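Local coordinates for protein major extracellular endoglucanase (PDB 4TUF) that cuts internal beta-1,4-glucosidic linkages in cellulose, lichenin and cereal beta-glucans, represented here by its family 5 glycoside hydrolase catalytic domain, at residues T29-M34 against P72-Y77; N41-I46 against N80-G85. All blocks are in the same frame, centred on the assembly; numbering follows the deposited sequence.

Contact 1 (T29-M34 against P72-Y77); sequences TGNHVM and PASIDY
N31 and V33 meet P72, A73, S74 and I75 in a loop-to-loop contact, held by a single backbone hydrogen bond beside a small apolar patch. The first loop follows strand 16-23 and the second follows strand 56-61, so two neighbouring beta-alpha loops of the barrel are joined beyond the strand ends. A73 N donates to N31 O at 3.0 Å, in the carbonyl plane and on a lone pair, though the N-H...O angle is a bent 142°. The same oxygen takes a CA-H...O contact from P72 CA at 3.2 Å, so it has one hydrogen bond and a weaker CA-H contact. What presents this carbonyl is a type I turn from T29 to H32, in which T29 OG1 also accepts from N31 N to form an ST turn. In the (beta/alpha)8 barrel of this family such loops lie between a strand and the helix that follows it. Next to the turn, V33 points its side chain at the second loop. Its CG2, anti to the backbone N, comes to 3.9 Å from I75 CD1, while CG1 faces A73 O and I75 CG1. V33 CB packs on P72 CB at 4.1 Å. The N31 amide meets A73 CB with OD1, and its ND2 is 3.3 Å from S74 OG, at an angle poor for hydrogen bonding. I91 of helix 88-102 touches V33, P72 and I75 alike.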
loop_
_atom_site.group_PDB
_atom_site.type_symbol
_atom_site.label_atom_id
_atom_site.label_comp_id
_atom_site.label_asym_id
_atom_site.label_seq_id
_atom_site.Cartn_x
_atom_site.Cartn_y
_atom_site.Cartn_z
ATOM N N THR A 29 -3.702 -12.482 5.893
ATOM C CA THR A 29 -3.318 -13.186 7.110
ATOM C C THR A 29 -3.974 -14.555 7.229
ATOM O O THR A 29 -4.755 -14.963 6.369
ATOM C CB THR A 29 -3.681 -12.378 8.360
ATOM O OG1 THR A 29 -5.090 -12.481 8.598
ATOM C CG2 THR A 29 -3.288 -10.915 8.181
ATOM N N GLY A 30 -3.660 -15.248 8.320
ATOM C CA GLY A 30 -4.182 -16.576 8.563
ATOM C C GLY A 30 -5.692 -16.630 8.647
ATOM O O GLY A 30 -6.281 -17.689 8.452
ATOM N N ASN A 31 -6.315 -15.488 8.934
ATOM C CA ASN A 31 -7.770 -15.390 9.030
ATOM C C ASN A 31 -8.460 -15.286 7.674
ATOM O O ASN A 31 -9.631 -15.642 7.545
ATOM C CB ASN A 31 -8.163 -14.186 9.884
ATOM C CG ASN A 31 -7.743 -14.334 11.332
ATOM O OD1 ASN A 31 -7.485 -15.441 11.807
ATOM N ND2 ASN A 31 -7.683 -13.214 12.046
ATOM N N HIS A 32 -7.731 -14.787 6.677
ATOM C CA HIS A 32 -8.240 -14.620 5.317
ATOM C C HIS A 32 -9.536 -13.806 5.264
ATOM O O HIS A 32 -10.481 -14.171 4.568
ATOM C CB HIS A 32 -8.458 -15.986 4.661
ATOM C CG HIS A 32 -7.280 -16.903 4.777
ATOM N ND1 HIS A 32 -7.265 -17.995 5.620
ATOM C CD2 HIS A 32 -6.072 -16.887 4.163
ATOM C CE1 HIS A 32 -6.103 -18.615 5.515
ATOM N NE2 HIS A 32 -5.360 -17.960 4.640
ATOM N N VAL A 33 -9.570 -12.702 6.000
ATOM C CA VAL A 33 -10.705 -11.785 5.988
ATOM C C VAL A 33 -10.244 -10.494 6.651
ATOM O O VAL A 33 -9.375 -10.537 7.520
ATOM C CB VAL A 33 -11.943 -12.381 6.723
ATOM C CG1 VAL A 33 -11.648 -12.605 8.202
ATOM C CG2 VAL A 33 -13.181 -11.501 6.542
ATOM N N MET A 34 -10.795 -9.352 6.244
ATOM C CA MET A 34 -10.423 -8.081 6.872
ATOM C C MET A 34 -10.670 -8.161 8.379
ATOM O O MET A 34 -11.629 -8.782 8.821
ATOM C CB MET A 34 -11.189 -6.904 6.255
ATOM C CG MET A 34 -12.671 -6.891 6.550
ATOM S SD MET A 34 -13.520 -5.450 5.873
ATOM C CE MET A 34 -12.837 -4.152 6.880
ATOM N N PRO A 72 -12.655 -18.471 6.065
ATOM C CA PRO A 72 -12.209 -17.398 6.960
ATOM C C PRO A 72 -12.246 -17.806 8.430
ATOM O O PRO A 72 -12.823 -18.840 8.777
ATOM C CB PRO A 72 -13.214 -16.284 6.687
ATOM C CG PRO A 72 -14.459 -17.010 6.316
ATOM C CD PRO A 72 -14.017 -18.232 5.555
ATOM N N ALA A 73 -11.629 -16.995 9.282
ATOM C CA ALA A 73 -11.654 -17.231 10.720
ATOM C C ALA A 73 -11.846 -15.917 11.463
ATOM O O ALA A 73 -11.717 -14.841 10.874
ATOM C CB ALA A 73 -10.377 -17.916 11.173
ATOM N N SER A 74 -12.165 -16.025 12.753
ATOM C CA SER A 74 -12.318 -14.887 13.668
ATOM C C SER A 74 -13.533 -14.004 13.375
ATOM O O SER A 74 -13.675 -12.931 13.961
ATOM C CB SER A 74 -11.051 -14.017 13.671
ATOM O OG SER A 74 -10.962 -13.219 12.498
ATOM N N ILE A 75 -14.417 -14.442 12.486
ATOM C CA ILE A 75 -15.609 -13.653 12.208
ATOM C C ILE A 75 -16.704 -13.944 13.224
ATOM O O ILE A 75 -17.089 -15.098 13.420
ATOM C CB ILE A 75 -16.166 -13.913 10.800
ATOM C CG1 ILE A 75 -15.097 -13.646 9.741
ATOM C CG2 ILE A 75 -17.383 -13.032 10.546
ATOM C CD1 ILE A 75 -15.564 -13.940 8.335
ATOM N N ASP A 76 -17.183 -12.886 13.875
ATOM C CA ASP A 76 -18.373 -12.934 14.720
ATOM C C ASP A 76 -19.618 -12.872 13.839
ATOM O O ASP A 76 -20.005 -11.797 13.381
ATOM C CB ASP A 76 -18.357 -11.772 15.714
ATOM C CG ASP A 76 -19.478 -11.846 16.743
ATOM O OD1 ASP A 76 -20.532 -12.466 16.479
ATOM O OD2 ASP A 76 -19.296 -11.262 17.832
ATOM N N TYR A 77 -20.253 -14.016 13.606
ATOM C CA TYR A 77 -21.358 -14.068 12.652
ATOM C C TYR A 77 -22.670 -13.523 13.224
ATOM O O TYR A 77 -23.681 -13.476 12.525
ATOM C CB TYR A 77 -21.550 -15.500 12.145
ATOM C CG TYR A 77 -20.416 -15.968 11.261
ATOM C CD1 TYR A 77 -20.250 -15.451 9.981
ATOM C CD2 TYR A 77 -19.503 -16.916 11.706
ATOM C CE1 TYR A 77 -19.212 -15.865 9.166
ATOM C CE2 TYR A 77 -18.456 -17.339 10.894
ATOM C CZ TYR A 77 -18.317 -16.809 9.626
ATOM O OH TYR A 77 -17.286 -17.222 8.813
#

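Contact 2 (N41-I46 against N80-G85); sequences NWKDMI and NADLQG. With 2HP (dihydrogenphosphate ion), chain E.
The N-terminal end of helix 42-51, the helix after the first long strand of the TIM barrel, is held here by the loop between strand 56-61 and helix 88-102, with W42 gripped at its backbone and its ring. N41 is the N-cap: its OD1 accepts from D44 N at 3.0 Å, and its ND2 is bonded to R79 O. N80 OD1 takes the W42 backbone N-H at 2.9 Å, with the donor in the plane of the side-chain carbonyl, and also sits at the indole edge beside CD1. N80 ND2 is itself fixed by the carbonyls of D76 and R40, which sets the amide's rotation. Chi1 of W42 (68°) puts CG between the backbone N and carbonyl carbon, and the indole reaches the 3-10 segment 81-83. There L83 CD2 sits over one face, offset toward the rim, while CD1 makes an off-centre CH-pi contact 4.1 Å from the five-membered ring centroid. K43 CB covers the opposite face. W42 NE1 donates to the syn lone pair of D82 OD1, which lies 7° out of the ring plane, at 3.1 Å and a nearly straight 165°. Beyond this edge a dihydrogenphosphate ion is bound by K43, D82 and K94, with K43 NZ 3.0 Å from its O4.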
loop_
_atom_site.group_PDB
_atom_site.type_symbol
_atom_site.label_atom_id
_atom_site.label_comp_id
_atom_site.label_asym_id
_atom_site.label_seq_id
_atom_site.Cartn_x
_atom_site.Cartn_y
_atom_site.Cartn_z
ATOM N N ASN A 41 -19.385 -4.866 12.575
ATOM C CA ASN A 41 -20.016 -5.293 11.331
ATOM C C ASN A 41 -19.253 -4.714 10.149
ATOM O O ASN A 41 -18.981 -3.514 10.114
ATOM C CB ASN A 41 -21.481 -4.859 11.291
ATOM C CG ASN A 41 -22.123 -5.100 9.942
ATOM O OD1 ASN A 41 -22.182 -4.205 9.101
ATOM N ND2 ASN A 41 -22.604 -6.316 9.726
ATOM N N TRP A 42 -18.902 -5.563 9.189
ATOM C CA TRP A 42 -17.981 -5.166 8.121
ATOM C C TRP A 42 -18.511 -3.988 7.302
ATOM O O TRP A 42 -17.764 -3.072 6.973
ATOM C CB TRP A 42 -17.685 -6.356 7.199
ATOM C CG TRP A 42 -18.862 -6.798 6.387
ATOM C CD1 TRP A 42 -19.910 -7.580 6.801
ATOM C CD2 TRP A 42 -19.118 -6.478 5.018
ATOM N NE1 TRP A 42 -20.800 -7.763 5.767
ATOM C CE2 TRP A 42 -20.336 -7.094 4.664
ATOM C CE3 TRP A 42 -18.434 -5.730 4.056
ATOM C CZ2 TRP A 42 -20.881 -6.983 3.389
ATOM C CZ3 TRP A 42 -18.975 -5.620 2.794
ATOM C CH2 TRP A 42 -20.186 -6.244 2.469
ATOM N N LYS A 43 -19.804 -4.014 6.988
ATOM C CA LYS A 43 -20.428 -2.952 6.208
ATOM C C LYS A 43 -20.429 -1.635 6.983
ATOM O O LYS A 43 -20.162 -0.574 6.416
ATOM C CB LYS A 43 -21.858 -3.341 5.826
ATOM C CG LYS A 43 -22.231 -3.090 4.374
ATOM C CD LYS A 43 -23.747 -3.015 4.217
ATOM C CE LYS A 43 -24.202 -3.272 2.783
ATOM N NZ LYS A 43 -24.108 -4.717 2.414
ATOM N N ASP A 44 -20.721 -1.705 8.280
ATOM C CA ASP A 44 -20.754 -0.510 9.118
ATOM C C ASP A 44 -19.364 0.089 9.311
ATOM O O ASP A 44 -19.213 1.304 9.406
ATOM C CB ASP A 44 -21.387 -0.823 10.477
ATOM C CG ASP A 44 -22.898 -0.990 10.391
ATOM O OD1 ASP A 44 -23.424 -1.096 9.258
ATOM O OD2 ASP A 44 -23.562 -1.020 11.454
ATOM N N MET A 45 -18.349 -0.764 9.365
ATOM C CA MET A 45 -16.978 -0.296 9.512
ATOM C C MET A 45 -16.495 0.420 8.243
ATOM O O MET A 45 -15.720 1.372 8.310
ATOM C CB MET A 45 -16.053 -1.464 9.856
ATOM C CG MET A 45 -14.676 -1.040 10.328
ATOM S SD MET A 45 -13.869 -2.275 11.363
ATOM C CE MET A 45 -13.705 -3.629 10.214
ATOM N N ILE A 46 -16.957 -0.037 7.085
ATOM C CA ILE A 46 -16.637 0.641 5.834
ATOM C C ILE A 46 -17.334 1.997 5.787
ATOM O O ILE A 46 -16.726 3.006 5.437
ATOM C CB ILE A 46 -17.046 -0.205 4.613
ATOM C CG1 ILE A 46 -16.097 -1.394 4.452
ATOM C CG2 ILE A 46 -17.054 0.639 3.345
ATOM C CD1 ILE A 46 -16.515 -2.353 3.365
ATOM N N ASN A 80 -22.176 -10.213 11.735
ATOM C CA ASN A 80 -21.916 -10.334 10.306
ATOM C C ASN A 80 -22.686 -11.498 9.688
ATOM O O ASN A 80 -22.092 -12.418 9.127
ATOM C CB ASN A 80 -20.415 -10.503 10.056
ATOM C CG ASN A 80 -19.605 -9.317 10.540
ATOM O OD1 ASN A 80 -19.458 -8.317 9.834
ATOM N ND2 ASN A 80 -19.069 -9.423 11.751
ATOM N N ALA A 81 -24.012 -11.440 9.786
ATOM C CA ALA A 81 -24.874 -12.546 9.381
ATOM C C ALA A 81 -24.802 -12.850 7.891
ATOM O O ALA A 81 -24.958 -13.994 7.479
ATOM C CB ALA A 81 -26.308 -12.255 9.776
ATOM N N ASP A 82 -24.566 -11.827 7.081
ATOM C CA ASP A 82 -24.571 -12.019 5.640
ATOM C C ASP A 82 -23.251 -12.597 5.112
ATOM O O ASP A 82 -23.095 -12.782 3.903
ATOM C CB ASP A 82 -24.889 -10.699 4.934
ATOM C CG ASP A 82 -23.840 -9.637 5.181
ATOM O OD1 ASP A 82 -23.095 -9.752 6.176
ATOM O OD2 ASP A 82 -23.763 -8.683 4.378
ATOM N N LEU A 83 -22.309 -12.890 6.008
ATOM C CA LEU A 83 -21.057 -13.529 5.602
ATOM C C LEU A 83 -21.025 -15.011 5.973
ATOM O O LEU A 83 -20.101 -15.736 5.592
ATOM C CB LEU A 83 -19.856 -12.826 6.227
ATOM C CG LEU A 83 -19.635 -11.349 5.915
ATOM C CD1 LEU A 83 -18.337 -10.892 6.553
ATOM C CD2 LEU A 83 -19.632 -11.104 4.416
ATOM N N GLN A 84 -22.034 -15.458 6.716
ATOM C CA GLN A 84 -22.092 -16.844 7.172
ATOM C C GLN A 84 -22.131 -17.836 6.010
ATOM O O GLN A 84 -22.982 -17.738 5.125
ATOM C CB GLN A 84 -23.305 -17.052 8.076
ATOM C CG GLN A 84 -23.177 -18.236 9.015
ATOM C CD GLN A 84 -24.246 -18.238 10.082
ATOM O OE1 GLN A 84 -25.160 -17.409 10.065
ATOM N NE2 GLN A 84 -24.140 -19.171 11.020
ATOM N N GLY A 85 -21.202 -18.788 6.021
ATOM C CA GLY A 85 -21.121 -19.791 4.974
ATOM C C GLY A 85 -20.199 -19.415 3.825
ATOM O O GLY A 85 -19.707 -20.282 3.106
HETATM P P 2HP E . -26.265 -8.223 1.878
HETATM O O1 2HP E . -27.402 -8.030 0.903
HETATM O O2 2HP E . -26.687 -7.781 3.262
HETATM O O3 2HP E . -25.884 -9.685 1.911
HETATM O O4 2HP E . -25.081 -7.396 1.430
#

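In the fold
Going from the N terminus, the chain leaves strand 16-23, runs through 29-34 and enters helix 42-51 at 41-46; after strand 56-61 it comes back through 72-77 and 80-85 before helix 88-102. Contact 1 closes the longer loop, from 29-34 to 72-77, and contact 2 the one from 41-46 to 80-85. Their segments alternate, so the closures cross rather than nest. Their centres are 11 Å apart, and they meet directly: M34 CE packs on M45 CE at 3.5 Å, and I75 CG2 on N80 CB. Together they tie two successive beta-alpha connections of the barrel.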